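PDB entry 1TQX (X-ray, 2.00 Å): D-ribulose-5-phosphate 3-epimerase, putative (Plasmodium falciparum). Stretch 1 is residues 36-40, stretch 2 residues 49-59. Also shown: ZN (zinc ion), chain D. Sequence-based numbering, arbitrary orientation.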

ATOM      1  N   HIS A  36      -5.534  -4.488   0.010  1.00 19.11           N
ATOM      2  CA  HIS A  36      -4.115  -4.365   0.337  1.00 17.58           C
ATOM      3  C   HIS A  36      -3.573  -5.639   0.970  1.00 19.04           C
ATOM      4  O   HIS A  36      -3.987  -6.026   2.070  1.00 19.36           O
ATOM      5  N   LEU A  37      -2.624  -6.270   0.285  1.00 17.60           N
ATOM      6  CA  LEU A  37      -2.043  -7.532   0.731  1.00 18.46           C
ATOM      7  C   LEU A  37      -0.602  -7.403   1.226  1.00 17.49           C
ATOM      8  O   LEU A  37       0.327  -7.264   0.429  1.00 16.60           O
ATOM      9  N   ASP A  38      -0.423  -7.459   2.544  1.00 18.27           N
ATOM     10  CA  ASP A  38       0.906  -7.350   3.151  1.00 19.59           C
ATOM     11  C   ASP A  38       1.671  -8.668   3.211  1.00 19.28           C
ATOM     12  O   ASP A  38       1.266  -9.593   3.912  1.00 20.01           O
ATOM     13  N   VAL A  39       2.789  -8.727   2.492  1.00 19.87           N
ATOM     14  CA  VAL A  39       3.645  -9.913   2.456  1.00 18.67           C
ATOM     15  C   VAL A  39       4.888  -9.625   3.304  1.00 18.96           C
ATOM     16  O   VAL A  39       5.634  -8.690   3.016  1.00 19.47           O
ATOM     17  N   MET A  40       5.096 -10.422   4.351  1.00 18.66           N
ATOM     18  CA  MET A  40       6.227 -10.256   5.272  1.00 18.40           C
ATOM     19  C   MET A  40       6.982 -11.586   5.367  1.00 18.62           C
ATOM     20  O   MET A  40       6.357 -12.645   5.464  1.00 19.59           O
ATOM     21  N   SER A  49       3.658 -13.180   7.328  1.00 18.90           N
ATOM     22  CA  SER A  49       2.225 -13.150   7.054  1.00 18.96           C
ATOM     23  C   SER A  49       1.738 -14.248   6.103  1.00 18.11           C
ATOM     24  O   SER A  49       1.288 -15.308   6.551  1.00 16.90           O
ATOM     25  N   PHE A  50       1.805 -13.984   4.799  1.00 17.85           N
ATOM     26  CA  PHE A  50       1.399 -14.954   3.780  1.00 17.50           C
ATOM     27  C   PHE A  50       2.053 -14.560   2.456  1.00 18.57           C
ATOM     28  O   PHE A  50       2.434 -13.404   2.278  1.00 17.52           O
ATOM     29  N   GLY A  51       2.191 -15.509   1.532  1.00 19.09           N
ATOM     30  CA  GLY A  51       2.849 -15.202   0.272  1.00 19.60           C
ATOM     31  C   GLY A  51       2.070 -15.474  -1.002  1.00 18.61           C
ATOM     32  O   GLY A  51       0.854 -15.639  -0.965  1.00 18.61           O
ATOM     33  N   PRO A  52       2.760 -15.531  -2.155  1.00 20.03           N
ATOM     34  CA  PRO A  52       2.154 -15.780  -3.467  1.00 19.94           C
ATOM     35  C   PRO A  52       1.146 -16.925  -3.532  1.00 19.72           C
ATOM     36  O   PRO A  52       0.098 -16.782  -4.156  1.00 21.14           O
ATOM     37  N   PRO A  53       1.444 -18.074  -2.899  1.00 21.23           N
ATOM     38  CA  PRO A  53       0.476 -19.180  -2.956  1.00 21.92           C
ATOM     39  C   PRO A  53      -0.905 -18.773  -2.442  1.00 22.83           C
ATOM     40  O   PRO A  53      -1.932 -19.161  -3.004  1.00 20.56           O
ATOM     41  N   VAL A  54      -0.922 -17.987  -1.371  1.00 21.65           N
ATOM     42  CA  VAL A  54      -2.180 -17.537  -0.793  1.00 20.01           C
ATOM     43  C   VAL A  54      -2.839 -16.488  -1.686  1.00 19.08           C
ATOM     44  O   VAL A  54      -4.036 -16.562  -1.968  1.00 18.25           O
ATOM     45  N   ILE A  55      -2.053 -15.515  -2.133  1.00 18.84           N
ATOM     46  CA  ILE A  55      -2.573 -14.456  -2.996  1.00 18.95           C
ATOM     47  C   ILE A  55      -3.072 -14.988  -4.343  1.00 20.38           C
ATOM     48  O   ILE A  55      -4.113 -14.557  -4.842  1.00 17.57           O
ATOM     49  N   ASN A  56      -2.327 -15.918  -4.934  1.00 19.17           N
ATOM     50  CA  ASN A  56      -2.721 -16.490  -6.223  1.00 20.04           C
ATOM     51  C   ASN A  56      -4.038 -17.258  -6.113  1.00 21.04           C
ATOM     52  O   ASN A  56      -4.844 -17.257  -7.050  1.00 20.86           O
ATOM     53  N   ASN A  57      -4.256 -17.912  -4.972  1.00 20.36           N
ATOM     54  CA  ASN A  57      -5.483 -18.672  -4.739  1.00 19.31           C
ATOM     55  C   ASN A  57      -6.657 -17.711  -4.520  1.00 19.91           C
ATOM     56  O   ASN A  57      -7.766 -17.945  -5.006  1.00 19.49           O
ATOM     57  N   LEU A  58      -6.406 -16.632  -3.787  1.00 18.98           N
ATOM     58  CA  LEU A  58      -7.436 -15.630  -3.516  1.00 19.16           C
ATOM     59  C   LEU A  58      -8.045 -15.084  -4.813  1.00 20.03           C
ATOM     60  O   LEU A  58      -9.257 -14.871  -4.904  1.00 20.23           O
ATOM     61  N   LYS A  59      -7.199 -14.861  -5.813  1.00 20.82           N
ATOM     62  CA  LYS A  59      -7.647 -14.317  -7.096  1.00 24.35           C
ATOM     63  C   LYS A  59      -8.757 -15.148  -7.739  1.00 26.09           C
ATOM     64  O   LYS A  59      -9.551 -14.636  -8.526  1.00 27.86           O
TER

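What fills the space between the strand and the helix? The two run nearly antiparallel, at 160°, with axes 10.2 Å apart at their closest, and aliphatic side chains bridge that gap. L37 points toward the helix and, with chi1 m and chi2 t, spreads its two methyls as a fork: CD1 lies 3.9 Å from I55 CG2, while CD2 lies 4.0 Å from L58 CD2. I55 (m, t) and L58 (t, p), one helical turn apart, both point toward the strand, so the fork of L37 meets two bumps on the helix. I55 CD1 reaches V39 CG2 at 3.7 Å and also lies 4.2 Å from L37 CB, so this arm of I55 fills the hollow between the two strand residues.

How does F50 join the contact when its CA-to-CB bond points away? Its chi1 of 55° (p) brings the end of the ring back toward the strand. L37 CB sits at the ring edge, 4.1 Å from F50 CE1, and D38 O lies over one face, 3.7 Å from F50 CZ. V39, with chi1 t, rests its CG1 3.4 Å from F50 O, so the backbone here is part of the packing surface.

Where are the polar groups satisfied? S49 points toward the strand, and its p rotamer sets the hydroxyl between two backbone groups: S49 OG donates to D38 O at 2.7 Å and accepts from M40 N at 2.8 Å. A weak hydrogen bond from S49 N to M40 O, 3.3 Å long, adds to this join. M40 CB lies 3.7 Å from S49 OG, but the extended side chain (m, t, t) leads away.

What do the remaining strand side chains do? H36 (t) and D38 (m) serve the zinc ion, through H36 NE2 at 2.2 Å and D38 OD1 at 2.1 Å from ZN, with two further ligand atoms from elsewhere in the structure. H36 makes no contact with the second stretch.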

ATOM      1  CB  HIS A  36      -3.914  -3.181   1.284  1.00 16.65           C
ATOM      2  CG  HIS A  36      -2.492  -2.740   1.406  1.00 17.23           C
ATOM      3  ND1 HIS A  36      -1.841  -2.043   0.409  1.00 17.96           N
ATOM      4  CD2 HIS A  36      -1.591  -2.898   2.402  1.00 15.62           C
ATOM      5  CE1 HIS A  36      -0.604  -1.789   0.787  1.00 17.39           C
ATOM      6  NE2 HIS A  36      -0.425  -2.297   1.993  1.00 18.35           N
ATOM      7  CB  LEU A  37      -2.110  -8.538  -0.430  1.00 19.09           C
ATOM      8  CG  LEU A  37      -3.514  -8.672  -1.037  1.00 20.77           C
ATOM      9  CD1 LEU A  37      -3.457  -9.245  -2.455  1.00 20.62           C
ATOM     10  CD2 LEU A  37      -4.355  -9.554  -0.120  1.00 21.61           C
ATOM     11  CB  ASP A  38       0.798  -6.785   4.575  1.00 17.75           C
ATOM     12  CG  ASP A  38       0.416  -5.321   4.594  1.00 18.29           C
ATOM     13  OD1 ASP A  38       0.993  -4.552   3.809  1.00 16.84           O
ATOM     14  OD2 ASP A  38      -0.446  -4.931   5.405  1.00 22.51           O
ATOM     15  CB  VAL A  39       4.073 -10.231   1.008  1.00 18.87           C
ATOM     16  CG1 VAL A  39       4.926 -11.499   0.968  1.00 16.93           C
ATOM     17  CG2 VAL A  39       2.823 -10.405   0.131  1.00 19.44           C
ATOM     18  CB  MET A  40       5.701  -9.832   6.647  1.00 17.30           C
ATOM     19  CG  MET A  40       4.814  -8.597   6.590  1.00 19.30           C
ATOM     20  SD  MET A  40       4.008  -8.312   8.161  1.00 24.40           S
ATOM     21  CE  MET A  40       3.212  -6.718   7.866  1.00 27.02           C
ATOM     22  CB  SER A  49       1.834 -11.762   6.521  1.00 17.14           C
ATOM     23  OG  SER A  49       2.629 -11.378   5.410  1.00 18.24           O
ATOM     24  CB  PHE A  50      -0.129 -15.001   3.653  1.00 18.64           C
ATOM     25  CG  PHE A  50      -0.761 -13.671   3.381  1.00 20.09           C
ATOM     26  CD1 PHE A  50      -0.842 -13.171   2.082  1.00 19.78           C
ATOM     27  CD2 PHE A  50      -1.271 -12.907   4.428  1.00 20.43           C
ATOM     28  CE1 PHE A  50      -1.425 -11.927   1.831  1.00 22.96           C
ATOM     29  CE2 PHE A  50      -1.855 -11.663   4.187  1.00 23.50           C
ATOM     30  CZ  PHE A  50      -1.933 -11.172   2.885  1.00 21.48           C
ATOM     31  CB  PRO A  52       3.370 -16.010  -4.360  1.00 20.69           C
ATOM     32  CG  PRO A  52       4.356 -15.035  -3.797  1.00 20.53           C
ATOM     33  CD  PRO A  52       4.215 -15.314  -2.297  1.00 20.58           C
ATOM     34  CB  PRO A  53       1.122 -20.247  -2.080  1.00 23.71           C
ATOM     35  CG  PRO A  53       2.585 -20.020  -2.308  1.00 23.03           C
ATOM     36  CD  PRO A  53       2.694 -18.504  -2.245  1.00 20.50           C
ATOM     37  CB  VAL A  54      -1.957 -16.939   0.613  1.00 20.23           C
ATOM     38  CG1 VAL A  54      -3.274 -16.449   1.191  1.00 20.89           C
ATOM     39  CG2 VAL A  54      -1.334 -17.990   1.523  1.00 20.51           C
ATOM     40  CB  ILE A  55      -1.490 -13.372  -3.233  1.00 18.87           C
ATOM     41  CG1 ILE A  55      -1.171 -12.676  -1.900  1.00 16.79           C
ATOM     42  CG2 ILE A  55      -1.959 -12.379  -4.299  1.00 17.40           C
ATOM     43  CD1 ILE A  55       0.055 -11.766  -1.945  1.00 17.73           C
ATOM     44  CB  ASN A  56      -1.612 -17.408  -6.763  1.00 19.49           C
ATOM     45  CG  ASN A  56      -0.380 -16.635  -7.206  1.00 20.95           C
ATOM     46  OD1 ASN A  56       0.715 -17.195  -7.319  1.00 22.63           O
ATOM     47  ND2 ASN A  56      -0.551 -15.343  -7.463  1.00 17.59           N
ATOM     48  CB  ASN A  57      -5.327 -19.585  -3.518  1.00 20.35           C
ATOM     49  CG  ASN A  57      -6.520 -20.519  -3.324  1.00 20.75           C
ATOM     50  OD1 ASN A  57      -7.370 -20.301  -2.455  1.00 21.17           O
ATOM     51  ND2 ASN A  57      -6.591 -21.559  -4.149  1.00 18.83           N
ATOM     52  CB  LEU A  58      -6.841 -14.464  -2.720  1.00 19.67           C
ATOM     53  CG  LEU A  58      -7.756 -13.264  -2.455  1.00 19.51           C
ATOM     54  CD1 LEU A  58      -8.927 -13.687  -1.579  1.00 18.34           C
ATOM     55  CD2 LEU A  58      -6.957 -12.143  -1.793  1.00 18.22           C
ATOM     56  CB  LYS A  59      -6.457 -14.210  -8.051  1.00 24.27           C
ATOM     57  CG  LYS A  59      -6.763 -13.539  -9.380  1.00 26.01           C
ATOM     58  CD  LYS A  59      -7.185 -12.089  -9.196  1.00 25.92           C
ATOM     59  CE  LYS A  59      -7.544 -11.455 -10.535  1.00 26.24           C
ATOM     60  NZ  LYS A  59      -8.116 -10.100 -10.352  1.00 25.95           N
TER
HETATM   61 ZN    ZN D 900       1.114  -2.441   3.611  1.00 23.78          ZN